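Local coordinates for protein beta-lactamase (Klebsiella pneumoniae, PDB 6HUH) that probably hydrolyses the amide bond of beta-lactam antibiotics, as a class D serine enzyme that confers antibiotic resistance, at residues A159-L162 and G163-S167. Sequence-based numbering, arbitrary orientation.
Sequences ARFL and GKLVS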
ATOM      1  N   ALA A 159      -7.848   1.693 -24.419  1.00 29.36           N
ATOM      2  CA  ALA A 159      -9.247   1.521 -24.018  1.00 29.82           C
ATOM      3  C   ALA A 159      -9.753   0.162 -24.480  1.00 34.43           C
ATOM      4  O   ALA A 159     -10.450  -0.514 -23.727  1.00 35.19           O
ATOM      5  CB  ALA A 159     -10.103   2.623 -24.638  1.00 30.93           C
ATOM      6  N   ARG A 160      -9.399  -0.237 -25.718  1.00 30.36           N
ATOM      7  CA  ARG A 160      -9.758  -1.517 -26.308  1.00 30.49           C
ATOM      8  C   ARG A 160      -9.153  -2.654 -25.464  1.00 34.09           C
ATOM      9  O   ARG A 160      -9.882  -3.565 -25.041  1.00 35.11           O
ATOM     10  CB  ARG A 160      -9.267  -1.551 -27.753  1.00 32.80           C
ATOM     11  CG  ARG A 160      -9.588  -2.819 -28.528  1.00 51.25           C
ATOM     12  CD  ARG A 160     -11.074  -3.049 -28.722  1.00 65.62           C
ATOM     13  NE  ARG A 160     -11.508  -4.184 -27.910  1.00 82.12           N
ATOM     14  CZ  ARG A 160     -12.716  -4.727 -27.960  1.00103.50           C
ATOM     15  NH1 ARG A 160     -13.639  -4.236 -28.779  1.00 91.40           N
ATOM     16  NH2 ARG A 160     -13.015  -5.765 -27.187  1.00 95.65           N
ATOM     17  N   PHE A 161      -7.832  -2.548 -25.157  1.00 28.13           N
ATOM     18  CA  PHE A 161      -7.087  -3.495 -24.319  1.00 25.64           C
ATOM     19  C   PHE A 161      -7.743  -3.632 -22.929  1.00 27.69           C
ATOM     20  O   PHE A 161      -8.061  -4.751 -22.530  1.00 28.62           O
ATOM     21  CB  PHE A 161      -5.589  -3.097 -24.209  1.00 25.52           C
ATOM     22  CG  PHE A 161      -4.863  -3.745 -23.046  1.00 25.54           C
ATOM     23  CD1 PHE A 161      -4.557  -5.100 -23.063  1.00 29.06           C
ATOM     24  CD2 PHE A 161      -4.547  -3.015 -21.910  1.00 25.97           C
ATOM     25  CE1 PHE A 161      -3.946  -5.711 -21.963  1.00 29.47           C
ATOM     26  CE2 PHE A 161      -3.941  -3.624 -20.812  1.00 28.19           C
ATOM     27  CZ  PHE A 161      -3.643  -4.968 -20.844  1.00 26.92           C
ATOM     28  N   LEU A 162      -7.944  -2.487 -22.222  1.00 21.43           N
ATOM     29  CA  LEU A 162      -8.564  -2.365 -20.904  1.00 20.57           C
ATOM     30  C   LEU A 162      -9.949  -3.000 -20.896  1.00 26.75           C
ATOM     31  O   LEU A 162     -10.305  -3.666 -19.917  1.00 28.63           O
ATOM     32  CB  LEU A 162      -8.663  -0.875 -20.502  1.00 19.99           C
ATOM     33  CG  LEU A 162      -7.619  -0.246 -19.555  1.00 24.19           C
ATOM     34  CD1 LEU A 162      -6.300  -1.005 -19.518  1.00 24.96           C
ATOM     35  CD2 LEU A 162      -7.371   1.215 -19.891  1.00 24.04           C
ATOM     36  N   GLY A 163     -10.687  -2.819 -21.995  1.00 22.84           N
ATOM     37  CA  GLY A 163     -12.023  -3.368 -22.198  1.00 24.45           C
ATOM     38  C   GLY A 163     -12.055  -4.883 -22.274  1.00 29.52           C
ATOM     39  O   GLY A 163     -13.043  -5.507 -21.886  1.00 29.35           O
ATOM     40  N   LYS A 164     -10.970  -5.485 -22.783  1.00 26.31           N
ATOM     41  CA  LYS A 164     -10.841  -6.932 -22.882  1.00 26.48           C
ATOM     42  C   LYS A 164     -10.528  -7.527 -21.492  1.00 30.29           C
ATOM     43  O   LYS A 164     -11.074  -8.585 -21.140  1.00 29.53           O
ATOM     44  CB  LYS A 164      -9.763  -7.306 -23.909  1.00 27.76           C
ATOM     45  CG  LYS A 164     -10.207  -7.148 -25.360  1.00 44.03           C
ATOM     46  CD  LYS A 164      -9.124  -7.631 -26.347  1.00 51.19           C
ATOM     47  CE  LYS A 164      -9.544  -7.515 -27.793  1.00 57.19           C
ATOM     48  NZ  LYS A 164     -10.578  -8.521 -28.169  1.00 62.61           N
ATOM     49  N   LEU A 165      -9.665  -6.842 -20.694  1.00 26.10           N
ATOM     50  CA  LEU A 165      -9.330  -7.372 -19.381  1.00 26.50           C
ATOM     51  C   LEU A 165     -10.522  -7.201 -18.418  1.00 32.85           C
ATOM     52  O   LEU A 165     -10.777  -8.107 -17.614  1.00 34.27           O
ATOM     53  CB  LEU A 165      -7.964  -6.880 -18.815  1.00 24.99           C
ATOM     54  CG  LEU A 165      -7.804  -5.649 -17.903  1.00 27.21           C
ATOM     55  CD1 LEU A 165      -8.059  -6.008 -16.433  1.00 27.35           C
ATOM     56  CD2 LEU A 165      -6.365  -5.152 -17.955  1.00 24.66           C
ATOM     57  N   VAL A 166     -11.300  -6.116 -18.570  1.00 28.30           N
ATOM     58  CA  VAL A 166     -12.479  -5.879 -17.738  1.00 28.83           C
ATOM     59  C   VAL A 166     -13.689  -6.804 -18.131  1.00 35.05           C
ATOM     60  O   VAL A 166     -14.535  -7.088 -17.276  1.00 35.56           O
ATOM     61  CB  VAL A 166     -12.821  -4.372 -17.716  1.00 31.63           C
ATOM     62  CG1 VAL A 166     -14.166  -4.052 -18.364  1.00 32.73           C
ATOM     63  CG2 VAL A 166     -12.768  -3.846 -16.311  1.00 31.17           C
ATOM     64  N   SER A 167     -13.734  -7.291 -19.393  1.00 32.19           N
ATOM     65  CA  SER A 167     -14.803  -8.153 -19.922  1.00 34.32           C
ATOM     66  C   SER A 167     -14.525  -9.661 -19.842  1.00 40.44           C
ATOM     67  O   SER A 167     -15.374 -10.450 -20.245  1.00 42.00           O
ATOM     68  CB  SER A 167     -15.126  -7.784 -21.367  1.00 38.55           C
ATOM     69  OG  SER A 167     -15.697  -6.490 -21.480  1.00 45.42           O
TER
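Two amides share the carbonyl oxygen of Phe-161: the N of Leu-165 lies 3.2 Å from Phe-161 O, in the carbonyl plane and fairly straight (N-H...O 151°), while the N of Lys-164 makes a weaker, more bent bond to it. Lys-164 N also bonds weakly to the O of Arg-160, so its amide is split between two acceptors. The i to i+4 helical bonds include Gly-163 N to Ala-159 O (2.9 Å) and Val-166 N to Leu-162 O (3.0 Å). This is the C-terminal part of helix 155-166, packed against strands 215-225 and 228-238 of the antiparallel sheet that class D beta-lactamases share with penicillin-binding proteins. Leu-162 and Val-166 reach that sheet. Phe-161, its CG anti to the backbone N (chi1 162°), carries its ring toward Leu-59 and Tyr-127, and the ring's CZ meets Leu-165 CD2 obliquely at 4.0 Å. On a more exposed flank Lys-164 CG sits at the guanidinium edge of Arg-160, 3.6 Å from NH2. The two cationic ends come close as well, with Lys-164 NZ 3.8 Å from Arg-160 NH2. At the C-terminal end, Ser-167 OG donates to Gly-163 O at 2.9 Å, and its amide adds a weak bond to the same oxygen.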